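Local coordinates for protein CurF (Lyngbya majuscula, PDB 5DP2) that probably carries out NADPH-dependent cyclopropane ring formation in curacin A biosynthesis, as an unusual member of the enoyl reductase family, at residues H193-S196 against V197-Q201; F325-Q329 against H330-I334. All coordinates share one frame; numbering follows the deposited sequence. Where two conformers were deposited one is given.

Overall arrangement
Contact 1 and contact 2 both sit at the NADP site, about 17 Å apart between centres, and neither is fully buried. Contact 1 (193-201) is the more peripheral, about 21 Å from the centre of the chain against 14 Å for contact 2. It spans the short helix 195-200, packed beside the parallel nucleotide-binding sheet, and its bonds are mainly backbone ones. Contact 2 (325-334) ends helix 321-329 beside the mixed sheet, adding CH-pi contacts of histidine rings and a bridging water. The two are joined directly, Lys194 NZ bonding to the carbonyl oxygens of Ser331 and His333, while Ile334 packs on Lys194 and Val197. Lys194 and Ser331 bind the 2'-phosphate, His333 the pyrophosphate.

Contact 1 of 2, residues H193-S196 against V197-Q201; sequences HKIS and VLREQ. With NAP (NADP nicotinamide-adenine-dinucleotide phosphate), chain B.
Ser196 and Glu200 are joined through the backbone one turn apart, the amide of Glu200 reaching Ser196 O at 3.0 Å. The Glu200 side chain follows the same oxygen, its CG lying 3.2 Å from Ser196 O before the chain extends onward. The hydroxyl of Ser196 is folded back over its own backbone (chi1 62°), which sets OG beside the start of Val197 and close to its CG2 methyl.

Ile195 O accepts the amide of Arg199 at 3.0 Å. The CG2 branch of Ile195 stands anti to the backbone N and points the same way as the arginine; in one of the two arginine conformers this methyl lies over the centre of one guanidinium face, an overlap that the second conformer makes doubtful. The guanidinium's polar partner is Val206 O, bonded through NH2. Val197 lays its CB against Lys194 O at 3.4 Å, while that carbonyl takes the amide of Leu198 at 3.2 Å.

The side chain of Lys194 leads away from the turn toward the cofactor, extended beyond CG, and NZ donates to O1X of the NADP 2'-phosphate at 2.7 Å. The same ammonium is bonded to Ser331 O and His333 O, so three acceptors grip it. A methionine in its place would probably leave the phosphate without this positive partner and the two carbonyls without their shared donor.

Ile195 and Leu198 pack on Thr190 and Val206, of the two neighbouring strands, and thus seat the helix in the beta-alpha-beta unit 185-208 of a Rossmann-type domain, in which strand 185-190 leads into the loop at the 2'-phosphate, the group that distinguishes NADP from NAD.

Contact 2 of 2, residues F325-Q329 against H330-I334; sequences FRHLQ and HSKHI. With NAP (NADP nicotinamide-adenine-dinucleotide phosphate), chain B.
His333 follows the end of helix 321-329, its CB 3.9 Å from His327 CD2 in an oblique approach to that ring. Its CG sits between the backbone N and the carbonyl carbon (chi1 66°), which turns the imidazole toward Leu328. Further out, ND1, CE1 and CD2 pass the Leu328 CD1 methyl, which rests over one ring face in a CH-pi contact and comes nearest to NE2, at 3.4 Å. CD2 also lies near the pyrophosphate oxygen O1A of NADP, and at the tip NE2 donates to O1A at 2.9 Å, the acceptor near the ring plane.

The chain reaches this position through a Schellman motif: Lys332 N bonds to His327 O at 3.0 Å, and Ser331 N bonds to Leu328 O, with Ser331 at positive phi. The turn leaves Ser331 OG facing the 2'-phosphate, where it donates to O3X at 2.6 Å.

Lys332 CB stands 3.6 Å from the centroid of the His327 ring, over its face. A water in the plane of that ring bridges His327 NE2 and Lys332 O. Gln329 and His330 lie side by side, the amide turned only 9° from the ring plane, with OE1 over the ring face.

Contact 1 of 2, residues H193-S196 against V197-Q201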
ATOM      1  N   HIS A 193     -16.346  14.958  -3.266  1.00  7.28           N
ATOM      2  CA  HIS A 193     -15.822  15.993  -2.411  1.00  8.08           C
ATOM      3  C   HIS A 193     -14.290  16.053  -2.392  1.00  7.58           C
ATOM      4  O   HIS A 193     -13.738  16.969  -1.786  1.00  9.55           O
ATOM      5  CB  HIS A 193     -16.372  15.898  -0.982  1.00  8.57           C
ATOM      6  CG  HIS A 193     -15.809  14.777  -0.185  1.00  9.55           C
ATOM      7  ND1 HIS A 193     -16.162  13.467  -0.391  1.00 12.95           N
ATOM      8  CD2 HIS A 193     -14.925  14.786   0.840  1.00 12.18           C
ATOM      9  CE1 HIS A 193     -15.518  12.717   0.482  1.00 13.17           C
ATOM     10  NE2 HIS A 193     -14.762  13.492   1.236  1.00 15.12           N
ATOM     11  N   LYS A 194     -13.626  15.082  -3.024  1.00  6.73           N
ATOM     12  CA  LYS A 194     -12.172  15.077  -3.159  1.00  6.55           C
ATOM     13  C   LYS A 194     -11.695  15.513  -4.532  1.00  6.67           C
ATOM     14  O   LYS A 194     -10.487  15.705  -4.721  1.00  7.33           O
ATOM     15  CB  LYS A 194     -11.604  13.691  -2.810  1.00  6.35           C
ATOM     16  CG  LYS A 194     -11.979  13.216  -1.417  1.00  6.68           C
ATOM     17  CD  LYS A 194     -11.322  11.886  -1.060  1.00  6.32           C
ATOM     18  CE  LYS A 194     -11.856  11.322   0.244  1.00  7.02           C
ATOM     19  NZ  LYS A 194     -11.101  10.110   0.676  1.00  7.11           N
ATOM     20  N   ILE A 195     -12.611  15.699  -5.486  1.00  6.94           N
ATOM     21  CA  ILE A 195     -12.205  16.070  -6.848  1.00  7.27           C
ATOM     22  C   ILE A 195     -11.404  17.360  -6.860  1.00  7.82           C
ATOM     23  O   ILE A 195     -10.351  17.441  -7.497  1.00  8.27           O
ATOM     24  CB  ILE A 195     -13.444  16.143  -7.776  1.00  7.61           C
ATOM     25  CG1 ILE A 195     -13.978  14.717  -8.019  1.00  7.32           C
ATOM     26  CG2 ILE A 195     -13.095  16.851  -9.086  1.00  8.72           C
ATOM     27  CD1 ILE A 195     -15.267  14.637  -8.821  1.00  8.92           C
ATOM     28  N   SER A 196     -11.890  18.386  -6.163  1.00  9.50           N
ATOM     29  CA  SER A 196     -11.220  19.669  -6.145  1.00 11.74           C
ATOM     30  C   SER A 196      -9.810  19.553  -5.585  1.00 11.66           C
ATOM     31  O   SER A 196      -8.894  20.279  -6.025  1.00 12.08           O
ATOM     32  CB  SER A 196     -12.040  20.662  -5.289  1.00 15.47           C
ATOM     33  OG  SER A 196     -12.145  20.218  -3.930  1.00 24.93           O
ATOM     34  N   VAL A 197      -9.638  18.679  -4.602  1.00 11.87           N
ATOM     35  CA  VAL A 197      -8.344  18.481  -3.982  1.00 12.37           C
ATOM     36  C   VAL A 197      -7.344  17.930  -5.017  1.00 10.55           C
ATOM     37  O   VAL A 197      -6.205  18.394  -5.121  1.00 11.87           O
ATOM     38  CB  VAL A 197      -8.453  17.543  -2.744  1.00 14.93           C
ATOM     39  CG1 VAL A 197      -7.082  17.293  -2.132  1.00 16.34           C
ATOM     40  CG2 VAL A 197      -9.412  18.113  -1.706  1.00 18.00           C
ATOM     41  N   LEU A 198      -7.774  16.950  -5.807  1.00  8.90           N
ATOM     42  CA  LEU A 198      -6.896  16.357  -6.809  1.00  8.71           C
ATOM     43  C   LEU A 198      -6.611  17.351  -7.964  1.00  8.79           C
ATOM     44  O   LEU A 198      -5.499  17.398  -8.505  1.00 10.22           O
ATOM     45  CB  LEU A 198      -7.461  15.071  -7.360  1.00  8.71           C
ATOM     46  CG  LEU A 198      -7.108  13.856  -6.498  1.00 14.19           C
ATOM     47  CD1 LEU A 198      -7.238  13.944  -4.993  1.00 16.76           C
ATOM     48  CD2 LEU A 198      -7.738  12.632  -7.054  1.00 13.44           C
ATOM     49  N   ARG A 199      -7.586  18.167  -8.346  1.00  8.73           N
ATOM     50  CA  ARG A 199      -7.322  19.196  -9.353  0.54  9.94           C
ATOM     51  C   ARG A 199      -6.262  20.178  -8.824  1.00 12.11           C
ATOM     52  O   ARG A 199      -5.363  20.578  -9.585  1.00 14.72           O
ATOM     53  CB  ARG A 199      -8.624  19.886  -9.772  0.54 10.91           C
ATOM     54  CG  ARG A 199      -9.575  18.973 -10.536  0.54  9.70           C
ATOM     55  CD  ARG A 199     -10.873  19.673 -10.943  0.54 11.45           C
ATOM     56  NE  ARG A 199     -11.739  18.757 -11.692  0.54 12.91           N
ATOM     57  CZ  ARG A 199     -13.068  18.812 -11.747  0.54 12.06           C
ATOM     58  NH1 ARG A 199     -13.744  19.744 -11.094  0.54 13.14           N
ATOM     59  NH2 ARG A 199     -13.729  17.880 -12.411  0.54 13.80           N
ATOM     60  N   GLU A 200      -6.323  20.528  -7.534  1.00 13.15           N
ATOM     61  CA  GLU A 200      -5.336  21.436  -6.946  1.00 16.61           C
ATOM     62  C   GLU A 200      -3.937  20.818  -6.930  1.00 16.10           C
ATOM     63  O   GLU A 200      -2.923  21.530  -6.998  1.00 19.65           O
ATOM     64  CB  GLU A 200      -5.754  21.878  -5.539  1.00 20.77           C
ATOM     65  CG  GLU A 200      -6.979  22.777  -5.532  1.00 27.50           C
ATOM     66  CD  GLU A 200      -7.180  23.518  -4.227  1.00 39.59           C
ATOM     67  OE1 GLU A 200      -6.292  23.446  -3.344  1.00 53.74           O
ATOM     68  OE2 GLU A 200      -8.237  24.178  -4.088  1.00 54.77           O
ATOM     69  N   GLN A 201      -3.858  19.494  -6.841  1.00 14.56           N
ATOM     70  CA  GLN A 201      -2.571  18.809  -6.931  1.00 15.14           C
ATOM     71  C   GLN A 201      -2.000  18.830  -8.343  1.00 16.92           C
ATOM     72  O   GLN A 201      -0.850  18.442  -8.548  1.00 23.84           O
ATOM     73  CB  GLN A 201      -2.691  17.358  -6.482  1.00 11.77           C
ATOM     74  CG  GLN A 201      -2.996  17.172  -5.002  1.00 11.45           C
ATOM     75  CD  GLN A 201      -2.926  15.699  -4.637  1.00 10.74           C
ATOM     76  OE1 GLN A 201      -3.338  14.874  -5.386  1.00 13.19           O
ATOM     77  NE2 GLN A 201      -2.391  15.375  -3.499  1.00 13.80           N
TER
HETATM   78  PA  NAP B 401      -6.819   3.706   0.161  0.91  5.73           P
HETATM   79  O1A NAP B 401      -6.141   4.801   0.911  0.91  5.89           O
HETATM   80  O2A NAP B 401      -6.780   3.710  -1.324  0.91  7.21           O
HETATM   81  O5B NAP B 401      -8.326   3.647   0.688  0.91  6.09           O
HETATM   82  C5B NAP B 401      -9.341   2.945  -0.042  0.91  6.88           C
HETATM   83  C4B NAP B 401      -9.810   3.696  -1.270  0.91  6.87           C
HETATM   84  O4B NAP B 401     -10.924   3.020  -1.802  0.91  8.01           O
HETATM   85  C3B NAP B 401     -10.211   5.118  -1.007  0.91  7.47           C
HETATM   86  O3B NAP B 401      -9.314   5.972  -1.721  0.91  8.85           O
HETATM   87  C2B NAP B 401     -11.655   5.239  -1.532  0.91  6.26           C
HETATM   88  O2B NAP B 401     -11.963   6.324  -2.360  0.91  6.50           O
HETATM   89  C1B NAP B 401     -11.809   3.997  -2.388  0.91  6.89           C
HETATM   90  N9A NAP B 401     -13.136   3.398  -2.354  0.91  7.20           N
HETATM   91  C8A NAP B 401     -13.615   2.500  -1.425  0.91  9.94           C
HETATM   92  N7A NAP B 401     -14.891   2.153  -1.714  0.91 11.23           N
HETATM   93  C5A NAP B 401     -15.220   2.818  -2.830  0.91  8.87           C
HETATM   94  C6A NAP B 401     -16.386   2.894  -3.649  0.91 10.50           C
HETATM   95  N6A NAP B 401     -17.479   2.173  -3.331  0.91 14.12           N
HETATM   96  N1A NAP B 401     -16.358   3.677  -4.720  0.91 10.48           N
HETATM   97  C2A NAP B 401     -15.255   4.378  -5.005  0.91  8.65           C
HETATM   98  N3A NAP B 401     -14.107   4.388  -4.321  0.91  6.87           N
HETATM   99  C4A NAP B 401     -14.104   3.628  -3.237  0.91  6.92           C
HETATM  100  O3  NAP B 401      -6.269   2.281   0.670  0.91  5.81           O
HETATM  101  PN  NAP B 401      -4.899   1.532   0.316  0.91  5.26           P
HETATM  102  O1N NAP B 401      -4.424   0.883   1.557  0.91  5.57           O
HETATM  103  O2N NAP B 401      -3.970   2.448  -0.425  0.91  6.92           O
HETATM  104  O5D NAP B 401      -5.416   0.396  -0.630  0.91  7.01           O
HETATM  105  C5D NAP B 401      -5.959   0.755  -1.921  0.91  8.65           C
HETATM  106  C4D NAP B 401      -6.752  -0.442  -2.503  0.91  8.42           C
HETATM  107  O4D NAP B 401      -5.827  -1.336  -3.065  0.91  9.49           O
HETATM  108  C3D NAP B 401      -7.533  -1.259  -1.467  0.91  9.11           C
HETATM  109  O3D NAP B 401      -8.658  -1.850  -2.132  0.91 12.73           O
HETATM  110  C2D NAP B 401      -6.530  -2.293  -1.023  0.91  9.79           C
HETATM  111  O2D NAP B 401      -7.193  -3.456  -0.520  0.91 14.82           O
HETATM  112  C1D NAP B 401      -5.770  -2.550  -2.297  0.91  8.87           C
HETATM  113  N1N NAP B 401      -4.328  -2.880  -2.254  0.91  8.67           N
HETATM  114  C2N NAP B 401      -3.882  -3.997  -2.872  0.91  8.23           C
HETATM  115  C3N NAP B 401      -2.536  -4.355  -2.882  0.91  8.37           C
HETATM  116  C7N NAP B 401      -2.098  -5.596  -3.581  0.91  8.67           C
HETATM  117  O7N NAP B 401      -0.954  -5.932  -3.364  0.91 11.10           O
HETATM  118  N7N NAP B 401      -2.974  -6.242  -4.397  0.91  9.26           N
HETATM  119  C4N NAP B 401      -1.613  -3.530  -2.231  0.91  9.36           C
HETATM  120  C5N NAP B 401      -2.095  -2.387  -1.606  0.91  9.48           C
HETATM  121  C6N NAP B 401      -3.458  -2.069  -1.627  0.91  9.50           C
HETATM  122  P2B NAP B 401     -12.174   7.822  -1.845  0.91  6.51           P
HETATM  123  O1X NAP B 401     -10.812   8.315  -1.374  0.91  6.19           O
HETATM  124  O2X NAP B 401     -12.668   8.524  -3.078  0.91  6.96           O
HETATM  125  O3X NAP B 401     -13.178   7.763  -0.719  0.91  7.91           O

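Contact 2 of 2, residues F325-Q329 against H330-I334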
ATOM      1  N   PHE A 325      -7.930   3.864  12.344  1.00  6.82           N
ATOM      2  CA  PHE A 325      -8.554   2.879  11.483  1.00  7.15           C
ATOM      3  C   PHE A 325      -9.896   3.385  10.960  1.00  7.83           C
ATOM      4  O   PHE A 325     -10.227   3.191   9.788  1.00  8.26           O
ATOM      5  CB  PHE A 325      -8.750   1.521  12.194  1.00  7.69           C
ATOM      6  CG  PHE A 325      -7.554   0.573  12.157  1.00  7.07           C
ATOM      7  CD1 PHE A 325      -6.362   0.868  12.784  1.00  6.99           C
ATOM      8  CD2 PHE A 325      -7.660  -0.656  11.528  1.00  7.33           C
ATOM      9  CE1 PHE A 325      -5.293  -0.030  12.750  1.00  7.40           C
ATOM     10  CE2 PHE A 325      -6.609  -1.568  11.499  1.00  8.02           C
ATOM     11  CZ  PHE A 325      -5.417  -1.255  12.133  1.00  7.73           C
ATOM     12  N   ARG A 326     -10.676   4.047  11.825  1.00  8.44           N
ATOM     13  CA  ARG A 326     -11.982   4.572  11.402  1.00  9.45           C
ATOM     14  C   ARG A 326     -11.849   5.669  10.365  1.00  9.01           C
ATOM     15  O   ARG A 326     -12.701   5.793   9.474  1.00 10.58           O
ATOM     16  CB  ARG A 326     -12.759   5.095  12.612  1.00 11.83           C
ATOM     17  CG  ARG A 326     -13.432   4.033  13.426  1.00 15.28           C
ATOM     18  CD  ARG A 326     -14.161   4.631  14.606  1.00 18.10           C
ATOM     19  NE  ARG A 326     -14.874   3.560  15.272  1.00 20.32           N
ATOM     20  CZ  ARG A 326     -15.164   3.526  16.566  1.00 23.61           C
ATOM     21  NH1 ARG A 326     -14.839   4.548  17.350  1.00 26.87           N
ATOM     22  NH2 ARG A 326     -15.820   2.483  17.084  1.00 25.01           N
ATOM     23  N   HIS A 327     -10.781   6.464  10.463  1.00  8.74           N
ATOM     24  CA  HIS A 327     -10.543   7.555   9.512  1.00  8.91           C
ATOM     25  C   HIS A 327     -10.412   6.966   8.112  1.00  8.56           C
ATOM     26  O   HIS A 327     -10.908   7.510   7.127  1.00 10.36           O
ATOM     27  CB  HIS A 327      -9.309   8.338   9.949  1.00  9.82           C
ATOM     28  CG  HIS A 327      -9.117   9.650   9.258  1.00 11.02           C
ATOM     29  ND1 HIS A 327      -9.703  10.825   9.668  1.00 14.10           N
ATOM     30  CD2 HIS A 327      -8.316   9.975   8.214  1.00 11.60           C
ATOM     31  CE1 HIS A 327      -9.280  11.814   8.892  1.00 14.64           C
ATOM     32  NE2 HIS A 327      -8.451  11.316   7.991  1.00 14.46           N
ATOM     33  N   LEU A 328      -9.710   5.825   8.013  1.00  8.18           N
ATOM     34  CA  LEU A 328      -9.555   5.124   6.732  1.00  8.07           C
ATOM     35  C   LEU A 328     -10.846   4.415   6.324  1.00  8.04           C
ATOM     36  O   LEU A 328     -11.268   4.516   5.168  1.00  9.21           O
ATOM     37  CB  LEU A 328      -8.361   4.143   6.814  1.00  7.84           C
ATOM     38  CG  LEU A 328      -8.004   3.483   5.497  1.00  8.11           C
ATOM     39  CD1 LEU A 328      -7.807   4.457   4.344  1.00 10.29           C
ATOM     40  CD2 LEU A 328      -6.784   2.615   5.703  1.00  9.02           C
ATOM     41  N   GLN A 329     -11.514   3.753   7.269  1.00  8.53           N
ATOM     42  CA  GLN A 329     -12.784   3.088   6.957  1.00  9.03           C
ATOM     43  C   GLN A 329     -13.811   4.051   6.359  1.00  9.46           C
ATOM     44  O   GLN A 329     -14.482   3.705   5.388  1.00 11.66           O
ATOM     45  CB  GLN A 329     -13.362   2.485   8.223  1.00 10.02           C
ATOM     46  CG  GLN A 329     -14.689   1.781   8.018  1.00 12.51           C
ATOM     47  CD  GLN A 329     -15.427   1.473   9.315  1.00 14.76           C
ATOM     48  OE1 GLN A 329     -15.195   2.113  10.354  1.00 17.26           O
ATOM     49  NE2 GLN A 329     -16.330   0.509   9.258  1.00 18.67           N
ATOM     50  N   HIS A 330     -13.934   5.236   6.958  1.00  9.13           N
ATOM     51  CA  HIS A 330     -14.878   6.266   6.503  1.00 10.61           C
ATOM     52  C   HIS A 330     -14.324   7.123   5.373  1.00 10.50           C
ATOM     53  O   HIS A 330     -15.004   8.017   4.894  1.00 12.11           O
ATOM     54  CB  HIS A 330     -15.307   7.138   7.686  1.00 11.80           C
ATOM     55  CG  HIS A 330     -16.100   6.417   8.722  1.00 13.46           C
ATOM     56  ND1 HIS A 330     -16.968   5.388   8.424  1.00 16.75           N
ATOM     57  CD2 HIS A 330     -16.129   6.563  10.062  1.00 17.11           C
ATOM     58  CE1 HIS A 330     -17.489   4.926   9.543  1.00 16.91           C
ATOM     59  NE2 HIS A 330     -17.009   5.634  10.548  1.00 19.57           N
ATOM     60  N   SER A 331     -13.094   6.821   4.949  1.00  9.92           N
ATOM     61  CA  SER A 331     -12.461   7.424   3.807  1.00 10.52           C
ATOM     62  C   SER A 331     -12.390   8.924   3.899  1.00 10.22           C
ATOM     63  O   SER A 331     -12.778   9.642   2.972  1.00 11.99           O
ATOM     64  CB  SER A 331     -13.141   6.999   2.530  1.00 11.88           C
ATOM     65  OG  SER A 331     -12.170   7.010   1.522  1.00 14.29           O
ATOM     66  N   LYS A 332     -11.918   9.400   5.044  1.00  9.81           N
ATOM     67  CA  LYS A 332     -11.830  10.817   5.345  1.00 10.78           C
ATOM     68  C   LYS A 332     -10.549  11.466   4.864  1.00 11.13           C
ATOM     69  O   LYS A 332     -10.317  12.643   5.133  1.00 15.32           O
ATOM     70  CB  LYS A 332     -11.967  11.026   6.866  1.00 11.32           C
ATOM     71  CG  LYS A 332     -13.283  10.577   7.435  1.00 13.46           C
ATOM     72  CD  LYS A 332     -13.313  10.832   8.933  1.00 17.16           C
ATOM     73  CE  LYS A 332     -14.675  10.648   9.533  1.00 22.40           C
ATOM     74  NZ  LYS A 332     -14.699  11.108  10.951  1.00 25.85           N
ATOM     75  N   HIS A 333      -9.732  10.695   4.160  1.00 10.02           N
ATOM     76  CA  HIS A 333      -8.324  11.031   3.945  1.00  8.76           C
ATOM     77  C   HIS A 333      -7.962  11.370   2.500  1.00  7.45           C
ATOM     78  O   HIS A 333      -8.652  11.072   1.545  1.00  8.96           O
ATOM     79  CB  HIS A 333      -7.494   9.815   4.366  1.00  8.83           C
ATOM     80  CG  HIS A 333      -7.725   8.634   3.498  1.00  8.96           C
ATOM     81  ND1 HIS A 333      -8.994   8.147   3.222  1.00 10.57           N
ATOM     82  CD2 HIS A 333      -6.850   7.884   2.786  1.00  8.33           C
ATOM     83  CE1 HIS A 333      -8.866   7.144   2.370  1.00 10.52           C
ATOM     84  NE2 HIS A 333      -7.579   6.957   2.098  1.00  9.18           N
ATOM     85  N   ILE A 334      -6.779  11.984   2.386  1.00  7.02           N
ATOM     86  CA  ILE A 334      -5.999  12.024   1.154  1.00  6.44           C
ATOM     87  C   ILE A 334      -4.625  11.447   1.513  1.00  6.02           C
ATOM     88  O   ILE A 334      -3.970  11.964   2.435  1.00  7.73           O
ATOM     89  CB  ILE A 334      -5.802  13.456   0.619  1.00  8.45           C
ATOM     90  CG1 ILE A 334      -7.133  14.180   0.423  1.00 10.36           C
ATOM     91  CG2 ILE A 334      -4.925  13.440  -0.631  1.00  9.23           C
ATOM     92  CD1 ILE A 334      -7.909  13.681  -0.753  1.00 11.12           C
TER
HETATM   93  PA  NAP B 401      -6.819   3.706   0.161  0.91  5.73           P
HETATM   94  O1A NAP B 401      -6.141   4.801   0.911  0.91  5.89           O
HETATM   95  O2A NAP B 401      -6.780   3.710  -1.324  0.91  7.21           O
HETATM   96  O5B NAP B 401      -8.326   3.647   0.688  0.91  6.09           O
HETATM   97  C5B NAP B 401      -9.341   2.945  -0.042  0.91  6.88           C
HETATM   98  C4B NAP B 401      -9.810   3.696  -1.270  0.91  6.87           C
HETATM   99  O4B NAP B 401     -10.924   3.020  -1.802  0.91  8.01           O
HETATM  100  C3B NAP B 401     -10.211   5.118  -1.007  0.91  7.47           C
HETATM  101  O3B NAP B 401      -9.314   5.972  -1.721  0.91  8.85           O
HETATM  102  C2B NAP B 401     -11.655   5.239  -1.532  0.91  6.26           C
HETATM  103  O2B NAP B 401     -11.963   6.324  -2.360  0.91  6.50           O
HETATM  104  C1B NAP B 401     -11.809   3.997  -2.388  0.91  6.89           C
HETATM  105  N9A NAP B 401     -13.136   3.398  -2.354  0.91  7.20           N
HETATM  106  C8A NAP B 401     -13.615   2.500  -1.425  0.91  9.94           C
HETATM  107  N7A NAP B 401     -14.891   2.153  -1.714  0.91 11.23           N
HETATM  108  C5A NAP B 401     -15.220   2.818  -2.830  0.91  8.87           C
HETATM  109  C6A NAP B 401     -16.386   2.894  -3.649  0.91 10.50           C
HETATM  110  N6A NAP B 401     -17.479   2.173  -3.331  0.91 14.12           N
HETATM  111  N1A NAP B 401     -16.358   3.677  -4.720  0.91 10.48           N
HETATM  112  C2A NAP B 401     -15.255   4.378  -5.005  0.91  8.65           C
HETATM  113  N3A NAP B 401     -14.107   4.388  -4.321  0.91  6.87           N
HETATM  114  C4A NAP B 401     -14.104   3.628  -3.237  0.91  6.92           C
HETATM  115  O3  NAP B 401      -6.269   2.281   0.670  0.91  5.81           O
HETATM  116  PN  NAP B 401      -4.899   1.532   0.316  0.91  5.26           P
HETATM  117  O1N NAP B 401      -4.424   0.883   1.557  0.91  5.57           O
HETATM  118  O2N NAP B 401      -3.970   2.448  -0.425  0.91  6.92           O
HETATM  119  O5D NAP B 401      -5.416   0.396  -0.630  0.91  7.01           O
HETATM  120  C5D NAP B 401      -5.959   0.755  -1.921  0.91  8.65           C
HETATM  121  C4D NAP B 401      -6.752  -0.442  -2.503  0.91  8.42           C
HETATM  122  O4D NAP B 401      -5.827  -1.336  -3.065  0.91  9.49           O
HETATM  123  C3D NAP B 401      -7.533  -1.259  -1.467  0.91  9.11           C
HETATM  124  O3D NAP B 401      -8.658  -1.850  -2.132  0.91 12.73           O
HETATM  125  C2D NAP B 401      -6.530  -2.293  -1.023  0.91  9.79           C
HETATM  126  O2D NAP B 401      -7.193  -3.456  -0.520  0.91 14.82           O
HETATM  127  C1D NAP B 401      -5.770  -2.550  -2.297  0.91  8.87           C
HETATM  128  N1N NAP B 401      -4.328  -2.880  -2.254  0.91  8.67           N
HETATM  129  C2N NAP B 401      -3.882  -3.997  -2.872  0.91  8.23           C
HETATM  130  C3N NAP B 401      -2.536  -4.355  -2.882  0.91  8.37           C
HETATM  131  C7N NAP B 401      -2.098  -5.596  -3.581  0.91  8.67           C
HETATM  132  O7N NAP B 401      -0.954  -5.932  -3.364  0.91 11.10           O
HETATM  133  N7N NAP B 401      -2.974  -6.242  -4.397  0.91  9.26           N
HETATM  134  C4N NAP B 401      -1.613  -3.530  -2.231  0.91  9.36           C
HETATM  135  C5N NAP B 401      -2.095  -2.387  -1.606  0.91  9.48           C
HETATM  136  C6N NAP B 401      -3.458  -2.069  -1.627  0.91  9.50           C
HETATM  137  P2B NAP B 401     -12.174   7.822  -1.845  0.91  6.51           P
HETATM  138  O1X NAP B 401     -10.812   8.315  -1.374  0.91  6.19           O
HETATM  139  O2X NAP B 401     -12.668   8.524  -3.078  0.91  6.96           O
HETATM  140  O3X NAP B 401     -13.178   7.763  -0.719  0.91  7.91           O
HETATM  141  O   HOH W   1      -7.851  13.674   6.974  0.42 19.26           O